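Local coordinates for PCF11 protein (Saccharomyces cerevisiae, PDB 1SZ9) that binds the carboxy-terminal domain of RNA polymerase II through its CTD-interacting domain and takes part in 3'-end processing of mRNA, at residues A41-V45 with P77-F82. Sequence-based numbering, arbitrary orientation.
Sequences AQYFV and PYTIYF
A41 and V45, one turn apart on helix 41-54, fit against P77 and the short helix 78-83 that follows it, through Y78, Y81 and F82. A41 CB lies 3.4 Å from Y78 CE1 and 3.9 Å from both Y81 CE2 and P77 CG; a bare methyl suits a spot enclosed by three rings. V45 uses both branches, which let it touch Y81 and F82 at once. Its CG2 sits over one face of F82 in a CH-pi contact, 4.0 Å from the ring centroid, and also meets the rim of Y78 and Y81 CB; CG1, set anti to the backbone N (chi1 170°), reaches F82 CE1 at 3.7 Å.

Y78 suits its place by pairing a flat ring beside A41 with a terminal hydroxyl, whose oxygen lies 3.6 Å from F44 CD2 at that ring's edge and hydrogen-bonds the A34 carbonyl. A phenylalanine in place of Y78 would lack the hydroxyl, which is likely to leave the A34 carbonyl without this partner and to open a small gap beside the F44 edge. Farther out, F44 stacks on F12, while F82 rests on L67 and C71 of helix 57-73.

Two short segments of the all-helical CID, their axes inclined at 49°, are thus joined mainly by apolar and aromatic contacts; with Y78 OH satisfied outside both, the interface can rely on van der Waals contact and exclusion of water.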
loop_
_atom_site.group_PDB
_atom_site.type_symbol
_atom_site.label_atom_id
_atom_site.label_comp_id
_atom_site.label_asym_id
_atom_site.label_seq_id
_atom_site.Cartn_x
_atom_site.Cartn_y
_atom_site.Cartn_z
ATOM N N ALA A 41 -4.414 9.555 -10.405
ATOM C CA ALA A 41 -4.403 8.304 -9.662
ATOM C C ALA A 41 -3.436 7.231 -10.177
ATOM O O ALA A 41 -2.629 6.694 -9.417
ATOM C CB ALA A 41 -5.824 7.740 -9.586
ATOM N N GLN A 42 -3.502 6.896 -11.455
ATOM C CA GLN A 42 -2.598 5.861 -11.942
ATOM C C GLN A 42 -1.114 6.221 -11.748
ATOM O O GLN A 42 -0.278 5.334 -11.514
ATOM C CB GLN A 42 -2.895 5.530 -13.406
ATOM C CG GLN A 42 -1.947 4.481 -13.976
ATOM C CD GLN A 42 -2.515 3.760 -15.183
ATOM O OE1 GLN A 42 -3.319 4.317 -15.938
ATOM N NE2 GLN A 42 -2.083 2.509 -15.381
ATOM N N TYR A 43 -0.787 7.512 -11.821
ATOM C CA TYR A 43 0.593 7.949 -11.627
ATOM C C TYR A 43 1.000 7.725 -10.187
ATOM O O TYR A 43 2.103 7.265 -9.921
ATOM C CB TYR A 43 0.761 9.425 -11.986
ATOM C CG TYR A 43 0.605 9.668 -13.465
ATOM C CD1 TYR A 43 1.442 9.028 -14.379
ATOM C CD2 TYR A 43 -0.408 10.487 -13.957
ATOM C CE1 TYR A 43 1.272 9.188 -15.739
ATOM C CE2 TYR A 43 -0.588 10.656 -15.328
ATOM C CZ TYR A 43 0.254 10.002 -16.207
ATOM O OH TYR A 43 0.074 10.142 -17.559
ATOM N N PHE A 44 0.100 8.046 -9.264
ATOM C CA PHE A 44 0.377 7.855 -7.841
ATOM C C PHE A 44 0.496 6.355 -7.532
ATOM O O PHE A 44 1.359 5.941 -6.768
ATOM C CB PHE A 44 -0.727 8.494 -6.992
ATOM C CG PHE A 44 -0.870 9.979 -7.198
ATOM C CD1 PHE A 44 0.182 10.731 -7.708
ATOM C CD2 PHE A 44 -2.047 10.636 -6.844
ATOM C CE1 PHE A 44 0.070 12.123 -7.862
ATOM C CE2 PHE A 44 -2.171 12.024 -6.992
ATOM C CZ PHE A 44 -1.103 12.767 -7.505
ATOM N N VAL A 45 -0.360 5.536 -8.133
ATOM C CA VAL A 45 -0.270 4.098 -7.893
ATOM C C VAL A 45 1.080 3.546 -8.351
ATOM O O VAL A 45 1.748 2.810 -7.620
ATOM C CB VAL A 45 -1.414 3.342 -8.603
ATOM C CG1 VAL A 45 -1.168 1.827 -8.552
ATOM C CG2 VAL A 45 -2.731 3.667 -7.908
ATOM N N PRO A 77 -10.524 5.588 -6.835
ATOM C CA PRO A 77 -10.231 4.389 -7.636
ATOM C C PRO A 77 -8.965 3.640 -7.178
ATOM O O PRO A 77 -8.552 2.632 -7.784
ATOM C CB PRO A 77 -10.064 4.965 -9.027
ATOM C CG PRO A 77 -9.312 6.215 -8.738
ATOM C CD PRO A 77 -10.041 6.798 -7.523
ATOM N N TYR A 78 -8.351 4.132 -6.109
ATOM C CA TYR A 78 -7.132 3.513 -5.599
ATOM C C TYR A 78 -7.324 2.067 -5.122
ATOM O O TYR A 78 -6.490 1.214 -5.403
ATOM C CB TYR A 78 -6.547 4.397 -4.498
ATOM C CG TYR A 78 -6.217 5.782 -4.998
ATOM C CD1 TYR A 78 -5.105 6.013 -5.815
ATOM C CD2 TYR A 78 -7.051 6.862 -4.694
ATOM C CE1 TYR A 78 -4.835 7.295 -6.318
ATOM C CE2 TYR A 78 -6.796 8.137 -5.193
ATOM C CZ TYR A 78 -5.693 8.347 -5.999
ATOM O OH TYR A 78 -5.469 9.619 -6.472
ATOM N N THR A 79 -8.424 1.790 -4.421
ATOM C CA THR A 79 -8.710 0.442 -3.951
ATOM C C THR A 79 -8.766 -0.514 -5.149
ATOM O O THR A 79 -8.345 -1.673 -5.064
ATOM C CB THR A 79 -10.076 0.368 -3.220
ATOM O OG1 THR A 79 -11.057 1.065 -3.997
ATOM C CG2 THR A 79 -9.996 0.968 -1.808
ATOM N N ILE A 80 -9.298 -0.019 -6.265
ATOM C CA ILE A 80 -9.413 -0.813 -7.482
ATOM C C ILE A 80 -8.055 -0.966 -8.148
ATOM O O ILE A 80 -7.627 -2.079 -8.450
ATOM C CB ILE A 80 -10.405 -0.155 -8.485
ATOM C CG1 ILE A 80 -11.816 -0.146 -7.881
ATOM C CG2 ILE A 80 -10.404 -0.903 -9.811
ATOM C CD1 ILE A 80 -12.813 0.686 -8.664
ATOM N N TYR A 81 -7.367 0.150 -8.363
ATOM C CA TYR A 81 -6.062 0.112 -9.010
ATOM C C TYR A 81 -4.985 -0.690 -8.279
ATOM O O TYR A 81 -4.286 -1.469 -8.911
ATOM C CB TYR A 81 -5.553 1.529 -9.259
ATOM C CG TYR A 81 -6.422 2.355 -10.191
ATOM C CD1 TYR A 81 -7.559 1.805 -10.805
ATOM C CD2 TYR A 81 -6.106 3.686 -10.454
ATOM C CE1 TYR A 81 -8.363 2.568 -11.658
ATOM C CE2 TYR A 81 -6.895 4.461 -11.303
ATOM C CZ TYR A 81 -8.023 3.899 -11.899
ATOM O OH TYR A 81 -8.813 4.676 -12.712
ATOM N N PHE A 82 -4.828 -0.489 -6.965
ATOM C CA PHE A 82 -3.812 -1.235 -6.199
ATOM C C PHE A 82 -4.134 -2.729 -6.107
ATOM O O PHE A 82 -3.233 -3.538 -5.888
ATOM C CB PHE A 82 -3.678 -0.683 -4.768
ATOM C CG PHE A 82 -2.856 0.566 -4.667
ATOM C CD1 PHE A 82 -1.500 0.561 -5.052
ATOM C CD2 PHE A 82 -3.411 1.746 -4.154
ATOM C CE1 PHE A 82 -0.704 1.713 -4.922
ATOM C CE2 PHE A 82 -2.629 2.892 -4.024
ATOM C CZ PHE A 82 -1.270 2.878 -4.407
#